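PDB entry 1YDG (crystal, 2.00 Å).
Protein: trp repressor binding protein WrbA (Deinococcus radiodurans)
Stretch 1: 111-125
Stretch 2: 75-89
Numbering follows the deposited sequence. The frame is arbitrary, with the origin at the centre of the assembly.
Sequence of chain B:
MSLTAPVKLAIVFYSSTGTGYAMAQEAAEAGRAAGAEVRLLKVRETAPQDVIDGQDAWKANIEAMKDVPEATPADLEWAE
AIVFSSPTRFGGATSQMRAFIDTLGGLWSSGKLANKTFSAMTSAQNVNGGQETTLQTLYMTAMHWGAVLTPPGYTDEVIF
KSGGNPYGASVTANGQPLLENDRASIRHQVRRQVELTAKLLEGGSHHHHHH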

# COMPACT_ATOMS: atom_id res chain seq x y z
N GLY B 111 15.32 18.13 10.84
CA GLY B 111 13.93 18.53 11.06
C GLY B 111 13.38 19.53 10.04
O GLY B 111 12.24 19.97 10.19
N LYS B 112 14.15 19.87 9.01
CA LYS B 112 13.80 20.95 8.08
C LYS B 112 12.87 20.55 6.91
O LYS B 112 12.67 21.36 6.00
CB LYS B 112 15.07 21.59 7.48
CG LYS B 112 15.76 22.57 8.39
CD LYS B 112 16.87 23.29 7.65
CE LYS B 112 17.71 24.19 8.57
NZ LYS B 112 18.92 24.75 7.87
N LEU B 113 12.33 19.33 6.93
CA LEU B 113 11.30 18.91 5.94
C LEU B 113 9.90 18.97 6.52
O LEU B 113 8.92 18.94 5.76
CB LEU B 113 11.58 17.50 5.42
CG LEU B 113 12.68 17.30 4.38
CD1 LEU B 113 12.87 15.83 4.10
CD2 LEU B 113 12.40 18.04 3.10
N ALA B 114 9.80 19.07 7.84
CA ALA B 114 8.53 18.97 8.53
C ALA B 114 7.59 20.09 8.13
O ALA B 114 8.03 21.21 7.84
CB ALA B 114 8.73 19.00 10.02
N ASN B 115 6.30 19.76 8.10
CA ASN B 115 5.25 20.74 7.92
C ASN B 115 5.13 21.34 6.50
O ASN B 115 4.33 22.24 6.31
CB ASN B 115 5.37 21.86 8.97
CG ASN B 115 5.39 21.30 10.39
OD1 ASN B 115 4.64 20.38 10.71
ND2 ASN B 115 6.27 21.84 11.23
N LYS B 116 5.85 20.82 5.52
CA LYS B 116 5.68 21.30 4.15
C LYS B 116 4.52 20.52 3.54
O LYS B 116 4.30 19.36 3.89
CB LYS B 116 6.96 21.10 3.35
CG LYS B 116 8.10 21.96 3.83
CD LYS B 116 9.43 21.44 3.35
CE LYS B 116 10.59 22.17 4.08
NZ LYS B 116 10.66 23.64 3.79
N THR B 117 3.73 21.14 2.68
CA THR B 117 2.67 20.40 2.00
C THR B 117 3.28 19.56 0.90
O THR B 117 4.32 19.91 0.35
CB THR B 117 1.56 21.27 1.45
OG1 THR B 117 2.09 22.15 0.48
CG2 THR B 117 0.88 22.06 2.57
N PHE B 118 2.62 18.45 0.60
CA PHE B 118 3.10 17.46 -0.32
C PHE B 118 1.95 16.82 -1.08
O PHE B 118 0.98 16.37 -0.48
CB PHE B 118 3.79 16.34 0.42
CG PHE B 118 4.41 15.33 -0.49
CD1 PHE B 118 5.69 15.54 -1.00
CD2 PHE B 118 3.72 14.19 -0.87
CE1 PHE B 118 6.28 14.60 -1.86
CE2 PHE B 118 4.30 13.25 -1.72
CZ PHE B 118 5.58 13.46 -2.23
N SER B 119 2.09 16.77 -2.40
CA SER B 119 1.23 15.92 -3.23
C SER B 119 2.08 15.32 -4.35
O SER B 119 3.25 15.68 -4.52
CB SER B 119 0.05 16.71 -3.79
OG SER B 119 0.41 17.43 -4.94
N ALA B 120 1.51 14.37 -5.08
CA ALA B 120 2.29 13.61 -6.03
C ALA B 120 1.52 13.33 -7.32
O ALA B 120 0.30 13.40 -7.35
CB ALA B 120 2.77 12.31 -5.39
N MET B 121 2.26 13.02 -8.37
CA MET B 121 1.72 12.76 -9.70
C MET B 121 2.52 11.64 -10.32
O MET B 121 3.68 11.40 -9.93
CB MET B 121 1.82 13.97 -10.63
CG MET B 121 1.13 15.22 -10.15
SD MET B 121 1.20 16.60 -11.33
CE MET B 121 2.94 16.72 -11.67
N THR B 122 1.92 10.95 -11.27
CA THR B 122 2.58 9.84 -11.92
C THR B 122 2.07 9.55 -13.34
O THR B 122 1.15 10.20 -13.84
CB THR B 122 2.46 8.57 -11.03
OG1 THR B 122 3.37 7.56 -11.47
CG2 THR B 122 1.01 8.05 -11.02
N SER B 123 2.70 8.56 -13.96
CA SER B 123 2.21 8.00 -15.23
C SER B 123 2.63 6.55 -15.44
O SER B 123 3.60 6.08 -14.85
CB SER B 123 2.74 8.81 -16.41
OG SER B 123 4.14 8.80 -16.41
N ALA B 124 1.89 5.86 -16.32
CA ALA B 124 2.27 4.54 -16.81
C ALA B 124 1.79 4.36 -18.24
O ALA B 124 0.99 5.17 -18.72
CB ALA B 124 1.68 3.46 -15.93
N GLN B 125 2.26 3.30 -18.89
CA GLN B 125 1.82 2.98 -20.26
C GLN B 125 0.41 2.41 -20.29
O GLN B 125 -0.29 2.55 -21.29
CB GLN B 125 2.83 2.06 -20.96
CG GLN B 125 4.20 2.75 -21.13
CD GLN B 125 5.10 2.13 -22.19
OE1 GLN B 125 4.64 1.69 -23.25
NE2 GLN B 125 6.40 2.11 -21.91
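Stretch 2 (75-89) DLEWAEAIVFSSPTR

The most concentrated polar feature of this contact is the ammonium group of Lys116, which gathers the carbonyls left free where the helix of stretch 2 ends. Its NZ donates to Ala79 O at 2.7 Å and to Glu77 O at 3.0 Å, with a weak bond from NZ to Leu76 O, also 3.0 Å. Ala79 is the first residue to leave helical conformation, so one lysine from the neighboring segment serves the last turn and the exit from it. Farther out, Lys112 NZ forms a salt bridge with Glu77 OE2 at 3.1 Å, and water 1 joins the same pair, 2.4 Å from Lys112 NZ and 2.8 Å from Glu77 OE1. Water 2 links the two loops, donating to Glu80 O at 2.7 Å and to Asn115 O at 3.1 Å.

Beyond these loops both chains become extended, and stretch 2 from Ala81 onward runs parallel to strand 117-124, the axes crossing at -34° with a closest approach of 4.5 Å. The register is constant: Thr117 lies beside Ala81, Phe118 beside Ile82, Ser119 beside Val83, Ala120 beside Phe84 and Met121 beside Ser85. As parallel pairing requires, alternate residues of each strand do the bonding. Thr117 N donates to Glu80 O (3.1 Å) and Thr117 O accepts from Ile82 N (2.8 Å); Ser119 N then reaches Ile82 O (3.1 Å) and Ser119 O receives Phe84 N (3.2 Å). Met121 N to Phe84 O (2.8 Å) and Ser86 N to Met121 O (3.2 Å) continue the ladder.

Near Pro87 the pattern changes. Ser123 N stands 3.7 Å from Ser86 O and has no partner in the model, while the hydroxyl Thr122 OG1 donates to Ser86 O at 2.6 Å. Pairing resumes with Thr88 N to Ser123 O at 2.7 Å.

Side chains sort by face. With Phe118, Ile82, Ala120 and Phe84 lies the aromatic packing: Phe118 turns its edge to the face of Phe84, with ring centroids 5.2 Å apart and planes at 75°. The closest atoms of that pair are Phe118 CE1 and Phe84 CG, 3.7 Å apart. Phe118 CD1 also touches Ile82 CG2 at 3.8 Å. The other face carries Thr117, Ala81, Ser119, Val83, Met121 and Ser85; there Met121 CE lies 3.7 Å from Ser85 CB and 4.1 Å from Val83 CG1. Before the strands, Leu113 CD2 packs on Leu76 CB at 3.8 Å, extending the apolar contact to the helix.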

# COMPACT_ATOMS: atom_id res chain seq x y z
N ASP B 75 16.30 22.78 -2.45
CA ASP B 75 15.04 23.14 -3.08
C ASP B 75 13.85 22.79 -2.18
O ASP B 75 12.87 23.56 -2.08
CB ASP B 75 14.89 22.43 -4.45
CG ASP B 75 15.87 22.99 -5.52
OD1 ASP B 75 15.96 24.23 -5.67
OD2 ASP B 75 16.52 22.17 -6.21
N LEU B 76 13.93 21.64 -1.50
CA LEU B 76 12.87 21.27 -0.56
C LEU B 76 12.94 22.08 0.74
O LEU B 76 11.90 22.39 1.31
CB LEU B 76 12.87 19.77 -0.27
CG LEU B 76 12.85 18.85 -1.50
CD1 LEU B 76 12.50 17.46 -1.08
CD2 LEU B 76 11.89 19.32 -2.59
N GLU B 77 14.15 22.42 1.21
CA GLU B 77 14.30 23.32 2.36
C GLU B 77 13.67 24.67 2.04
O GLU B 77 13.02 25.28 2.89
CB GLU B 77 15.77 23.47 2.74
CG GLU B 77 16.03 24.45 3.89
CD GLU B 77 17.51 24.53 4.33
OE1 GLU B 77 18.32 23.63 3.99
OE2 GLU B 77 17.87 25.52 5.03
N TRP B 78 13.86 25.14 0.82
CA TRP B 78 13.28 26.40 0.36
C TRP B 78 11.76 26.33 0.24
O TRP B 78 11.07 27.29 0.62
CB TRP B 78 13.90 26.80 -0.99
CG TRP B 78 13.21 27.93 -1.69
CD1 TRP B 78 13.36 29.25 -1.45
CD2 TRP B 78 12.25 27.83 -2.75
NE1 TRP B 78 12.55 29.99 -2.29
CE2 TRP B 78 11.88 29.14 -3.11
CE3 TRP B 78 11.67 26.75 -3.44
CZ2 TRP B 78 10.95 29.40 -4.11
CZ3 TRP B 78 10.76 27.01 -4.43
CH2 TRP B 78 10.40 28.33 -4.75
N ALA B 79 11.25 25.23 -0.30
CA ALA B 79 9.83 25.09 -0.61
C ALA B 79 8.95 25.11 0.64
O ALA B 79 9.34 24.68 1.72
CB ALA B 79 9.57 23.81 -1.41
N GLU B 80 7.76 25.64 0.48
CA GLU B 80 6.73 25.49 1.49
C GLU B 80 5.73 24.45 1.01
O GLU B 80 5.04 23.84 1.81
CB GLU B 80 6.08 26.84 1.73
CG GLU B 80 6.98 27.77 2.50
CD GLU B 80 6.72 29.23 2.24
OE1 GLU B 80 6.22 29.59 1.16
OE2 GLU B 80 7.02 30.04 3.13
N ALA B 81 5.68 24.26 -0.31
CA ALA B 81 4.81 23.28 -0.93
C ALA B 81 5.60 22.47 -1.93
O ALA B 81 6.29 23.02 -2.76
CB ALA B 81 3.64 24.00 -1.61
N ILE B 82 5.51 21.14 -1.83
CA ILE B 82 6.24 20.24 -2.70
C ILE B 82 5.35 19.35 -3.54
O ILE B 82 4.40 18.74 -3.03
CB ILE B 82 7.15 19.31 -1.86
CG1 ILE B 82 8.22 20.13 -1.15
CG2 ILE B 82 7.75 18.20 -2.75
CD1 ILE B 82 8.80 19.49 0.13
N VAL B 83 5.66 19.24 -4.83
CA VAL B 83 5.06 18.21 -5.67
C VAL B 83 6.16 17.34 -6.23
O VAL B 83 7.14 17.86 -6.75
CB VAL B 83 4.24 18.80 -6.86
CG1 VAL B 83 3.73 17.72 -7.79
CG2 VAL B 83 3.08 19.67 -6.37
N PHE B 84 5.96 16.01 -6.12
CA PHE B 84 6.80 14.97 -6.74
C PHE B 84 6.04 14.26 -7.86
O PHE B 84 4.88 13.86 -7.69
CB PHE B 84 7.17 13.89 -5.70
CG PHE B 84 8.37 14.21 -4.86
CD1 PHE B 84 8.87 15.51 -4.77
CD2 PHE B 84 8.96 13.23 -4.10
CE1 PHE B 84 9.98 15.80 -3.96
CE2 PHE B 84 10.07 13.51 -3.30
CZ PHE B 84 10.56 14.79 -3.23
N SER B 85 6.71 14.10 -8.99
CA SER B 85 6.17 13.39 -10.14
C SER B 85 7.19 12.37 -10.62
O SER B 85 8.35 12.71 -10.87
CB SER B 85 5.82 14.38 -11.26
OG SER B 85 5.23 13.72 -12.35
N SER B 86 6.75 11.12 -10.74
CA SER B 86 7.57 10.07 -11.31
C SER B 86 6.75 9.14 -12.19
O SER B 86 5.68 8.74 -11.77
CB SER B 86 8.17 9.22 -10.20
OG SER B 86 8.93 8.19 -10.76
N PRO B 87 7.30 8.70 -13.33
CA PRO B 87 6.62 7.60 -14.00
C PRO B 87 6.70 6.36 -13.12
O PRO B 87 7.59 6.25 -12.27
CB PRO B 87 7.39 7.40 -15.31
CG PRO B 87 8.69 8.13 -15.13
CD PRO B 87 8.55 9.10 -14.01
N THR B 88 5.76 5.45 -13.30
CA THR B 88 5.82 4.20 -12.54
C THR B 88 6.87 3.28 -13.11
O THR B 88 7.05 3.23 -14.33
CB THR B 88 4.47 3.47 -12.55
OG1 THR B 88 4.49 2.46 -11.54
CG2 THR B 88 4.24 2.79 -13.88
N ARG B 89 7.58 2.58 -12.22
CA ARG B 89 8.38 1.40 -12.57
C ARG B 89 7.91 0.23 -11.71
O ARG B 89 8.20 0.20 -10.52
CB ARG B 89 9.87 1.59 -12.27
CG ARG B 89 10.55 2.65 -13.07
CD ARG B 89 10.76 2.26 -14.51
NE ARG B 89 11.46 3.35 -15.19
CZ ARG B 89 10.88 4.31 -15.91
NH1 ARG B 89 9.56 4.34 -16.10
NH2 ARG B 89 11.64 5.24 -16.45
O HOH W 1 19.90 23.30 6.22
O HOH W 2 4.56 24.62 4.33